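Local coordinates for protein AxyAgu115A (Amphibacillus xylanus NBRC 15112, PDB 6NPS) that is a GH115 alpha-glucuronidase, a hydrolase that probably releases glucuronic acid side groups from arabinoglucuronoxylan, at residues R33-K38 with L204-K209. The protein carries 3 engineered substitutions. Numbering follows the deposited sequence.
Sequences RKIANK and LLLRLK
Ile35 and Leu206 make the apolar part of this contact, methyl against methyl: CD1 of Ile35 lies 4.1 Å from CD1 of Leu206. The nearest CA atoms, those of Ile35 and Leu206, are 9.5 Å apart, so these two residues meet through their methyl ends. The CA–CB bond of Ile35 does not aim at Leu206; it is CG1, set anti to the carbonyl carbon (chi1 -65°), that carries the terminal methyl across. Tyr238 touches both residues, and Ile124, Leu127 and Phe128 of helix 120-133 pack on Ile35.

Arg207 approaches Lys38 without bonding to it. Its side chain runs out extended, with chi2 and chi3 both near 180°, and brings NH2 to 4.2 Å from both O and CB of Lys38. That carbonyl oxygen lies at the guanidinium edge, near its plane, but too far for a hydrogen bond. NZ of Lys38, 6.9 Å from NH2 of Arg207, pairs with Asp199 and, weakly at long range, with Glu203, which salt-bridges Arg207 NE.

With 108 Å² buried, direct contact is slight; the Arg207–Asp42 salt bridge joins N-terminal helix 30-47 to helix 195-207, which links parallel barrel strands 170-174 and 212-214, and the carboxylates probably offset the like charges.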
ATOM      1  N   ARG A  33      33.415 -52.698  17.144  1.00 42.77           N
ATOM      2  CA  ARG A  33      34.417 -52.954  16.113  1.00 45.42           C
ATOM      3  C   ARG A  33      34.221 -52.038  14.905  1.00 43.15           C
ATOM      4  O   ARG A  33      35.198 -51.499  14.370  1.00 40.94           O
ATOM      5  CB  ARG A  33      34.362 -54.423  15.694  1.00 52.29           C
ATOM      6  CG  ARG A  33      35.728 -55.080  15.511  1.00 67.38           C
ATOM      7  CD  ARG A  33      35.687 -56.559  15.878  1.00 76.43           C
ATOM      8  NE  ARG A  33      34.503 -57.199  15.313  1.00 84.69           N
ATOM      9  CZ  ARG A  33      33.757 -58.109  15.942  1.00 87.25           C
ATOM     10  NH1 ARG A  33      34.072 -58.494  17.175  1.00 87.38           N
ATOM     11  NH2 ARG A  33      32.689 -58.622  15.341  1.00 85.27           N
ATOM     12  N   LYS A  34      32.960 -51.815  14.482  1.00 39.77           N
ATOM     13  CA  LYS A  34      32.699 -50.898  13.362  1.00 45.48           C
ATOM     14  C   LYS A  34      33.113 -49.460  13.680  1.00 36.75           C
ATOM     15  O   LYS A  34      33.571 -48.730  12.785  1.00 37.40           O
ATOM     16  CB  LYS A  34      31.220 -50.929  12.973  1.00 51.08           C
ATOM     17  CG  LYS A  34      30.750 -52.280  12.490  1.00 60.96           C
ATOM     18  CD  LYS A  34      29.257 -52.266  12.227  1.00 67.35           C
ATOM     19  CE  LYS A  34      28.959 -51.882  10.785  1.00 72.04           C
ATOM     20  NZ  LYS A  34      28.154 -52.950  10.111  1.00 76.56           N
ATOM     21  N   ILE A  35      32.877 -48.997  14.911  1.00 38.57           N
ATOM     22  CA  ILE A  35      33.326 -47.650  15.281  1.00 36.40           C
ATOM     23  C   ILE A  35      34.860 -47.602  15.304  1.00 35.16           C
ATOM     24  O   ILE A  35      35.478 -46.638  14.843  1.00 38.13           O
ATOM     25  CB  ILE A  35      32.707 -47.258  16.638  1.00 36.04           C
ATOM     26  CG1 ILE A  35      31.174 -47.151  16.538  1.00 33.32           C
ATOM     27  CG2 ILE A  35      33.346 -45.989  17.199  1.00 32.17           C
ATOM     28  CD1 ILE A  35      30.717 -46.026  15.648  1.00 30.25           C
ATOM     29  N   ALA A  36      35.499 -48.667  15.823  1.00 38.79           N
ATOM     30  CA  ALA A  36      36.963 -48.752  15.831  1.00 40.46           C
ATOM     31  C   ALA A  36      37.542 -48.626  14.420  1.00 44.60           C
ATOM     32  O   ALA A  36      38.555 -47.932  14.216  1.00 42.20           O
ATOM     33  CB  ALA A  36      37.403 -50.066  16.482  1.00 39.84           C
ATOM     34  N   ASN A  37      36.889 -49.250  13.421  1.00 38.52           N
ATOM     35  CA  ASN A  37      37.309 -49.054  12.025  1.00 42.70           C
ATOM     36  C   ASN A  37      37.143 -47.613  11.550  1.00 40.26           C
ATOM     37  O   ASN A  37      37.945 -47.133  10.738  1.00 42.38           O
ATOM     38  CB  ASN A  37      36.535 -49.988  11.107  1.00 50.89           C
ATOM     39  CG  ASN A  37      36.991 -51.411  11.244  1.00 66.45           C
ATOM     40  OD1 ASN A  37      38.161 -51.675  11.563  1.00 66.64           O
ATOM     41  ND2 ASN A  37      36.068 -52.351  11.039  1.00 71.70           N
ATOM     42  N   LYS A  38      36.103 -46.909  12.007  1.00 33.32           N
ATOM     43  CA  LYS A  38      35.982 -45.499  11.666  1.00 34.67           C
ATOM     44  C   LYS A  38      37.120 -44.694  12.273  1.00 36.65           C
ATOM     45  O   LYS A  38      37.660 -43.788  11.633  1.00 41.43           O
ATOM     46  CB  LYS A  38      34.640 -44.968  12.146  1.00 37.98           C
ATOM     47  CG  LYS A  38      33.456 -45.647  11.430  1.00 41.83           C
ATOM     48  CD  LYS A  38      32.174 -44.865  11.653  1.00 45.21           C
ATOM     49  CE  LYS A  38      30.959 -45.539  11.003  1.00 44.35           C
ATOM     50  NZ  LYS A  38      31.062 -45.644   9.518  1.00 49.81           N
ATOM     51  N   LEU A 204      27.197 -39.350  12.814  1.00 33.53           N
ATOM     52  CA  LEU A 204      27.121 -37.973  13.272  1.00 36.77           C
ATOM     53  C   LEU A 204      26.555 -37.906  14.682  1.00 37.71           C
ATOM     54  O   LEU A 204      27.095 -37.204  15.545  1.00 38.78           O
ATOM     55  CB  LEU A 204      26.272 -37.147  12.313  1.00 31.65           C
ATOM     56  CG  LEU A 204      25.940 -35.741  12.801  1.00 34.02           C
ATOM     57  CD1 LEU A 204      27.198 -34.809  12.891  1.00 36.25           C
ATOM     58  CD2 LEU A 204      24.892 -35.097  11.901  1.00 33.18           C
ATOM     59  N   LEU A 205      25.457 -38.621  14.923  1.00 32.98           N
ATOM     60  CA  LEU A 205      24.825 -38.656  16.244  1.00 30.90           C
ATOM     61  C   LEU A 205      25.811 -39.107  17.326  1.00 30.68           C
ATOM     62  O   LEU A 205      25.938 -38.472  18.385  1.00 34.10           O
ATOM     63  CB  LEU A 205      23.637 -39.623  16.206  1.00 28.74           C
ATOM     64  CG  LEU A 205      22.942 -39.788  17.559  1.00 32.80           C
ATOM     65  CD1 LEU A 205      22.255 -38.478  17.914  1.00 30.68           C
ATOM     66  CD2 LEU A 205      21.915 -40.921  17.455  1.00 34.54           C
ATOM     67  N   LEU A 206      26.484 -40.232  17.092  1.00 28.51           N
ATOM     68  CA  LEU A 206      27.385 -40.774  18.102  1.00 30.96           C
ATOM     69  C   LEU A 206      28.641 -39.907  18.271  1.00 32.82           C
ATOM     70  O   LEU A 206      29.174 -39.802  19.380  1.00 30.34           O
ATOM     71  CB  LEU A 206      27.769 -42.206  17.741  1.00 30.47           C
ATOM     72  CG  LEU A 206      26.673 -43.284  17.812  1.00 33.37           C
ATOM     73  CD1 LEU A 206      27.139 -44.567  17.154  1.00 35.39           C
ATOM     74  CD2 LEU A 206      26.341 -43.556  19.318  1.00 33.73           C
ATOM     75  N   ARG A 207      29.135 -39.286  17.194  1.00 31.01           N
ATOM     76  CA  ARG A 207      30.292 -38.401  17.357  1.00 30.93           C
ATOM     77  C   ARG A 207      29.940 -37.184  18.195  1.00 37.12           C
ATOM     78  O   ARG A 207      30.811 -36.631  18.904  1.00 34.78           O
ATOM     79  CB  ARG A 207      30.834 -37.984  15.987  1.00 31.66           C
ATOM     80  CG  ARG A 207      31.697 -39.075  15.306  1.00 32.49           C
ATOM     81  CD  ARG A 207      32.311 -38.559  14.008  1.00 32.19           C
ATOM     82  NE  ARG A 207      33.010 -39.576  13.207  1.00 36.84           N
ATOM     83  CZ  ARG A 207      34.325 -39.839  13.288  1.00 41.17           C
ATOM     84  NH1 ARG A 207      35.094 -39.188  14.169  1.00 37.13           N
ATOM     85  NH2 ARG A 207      34.881 -40.748  12.474  1.00 40.98           N
ATOM     86  N   LEU A 208      28.673 -36.735  18.123  1.00 33.11           N
ATOM     87  CA  LEU A 208      28.206 -35.645  18.972  1.00 27.47           C
ATOM     88  C   LEU A 208      27.789 -36.139  20.354  1.00 27.61           C
ATOM     89  O   LEU A 208      27.248 -35.372  21.134  1.00 38.73           O
ATOM     90  CB  LEU A 208      27.032 -34.913  18.292  1.00 27.72           C
ATOM     91  CG  LEU A 208      27.366 -34.293  16.937  1.00 38.59           C
ATOM     92  CD1 LEU A 208      26.123 -33.665  16.315  1.00 41.26           C
ATOM     93  CD2 LEU A 208      28.449 -33.250  17.081  1.00 38.35           C
ATOM     94  N   LYS A 209      28.051 -37.397  20.663  1.00 29.57           N
ATOM     95  CA  LYS A 209      27.754 -38.025  21.954  1.00 38.86           C
ATOM     96  C   LYS A 209      26.249 -38.167  22.222  1.00 37.69           C
ATOM     97  O   LYS A 209      25.823 -38.233  23.392  1.00 34.62           O
ATOM     98  CB  LYS A 209      28.447 -37.284  23.100  1.00 43.55           C
ATOM     99  CG  LYS A 209      29.968 -37.142  22.842  1.00 54.99           C
ATOM    100  CD  LYS A 209      30.658 -36.272  23.859  1.00 58.86           C
ATOM    101  CE  LYS A 209      30.211 -34.824  23.738  1.00 64.98           C
ATOM    102  NZ  LYS A 209      31.130 -33.997  22.890  1.00 66.24           N
TER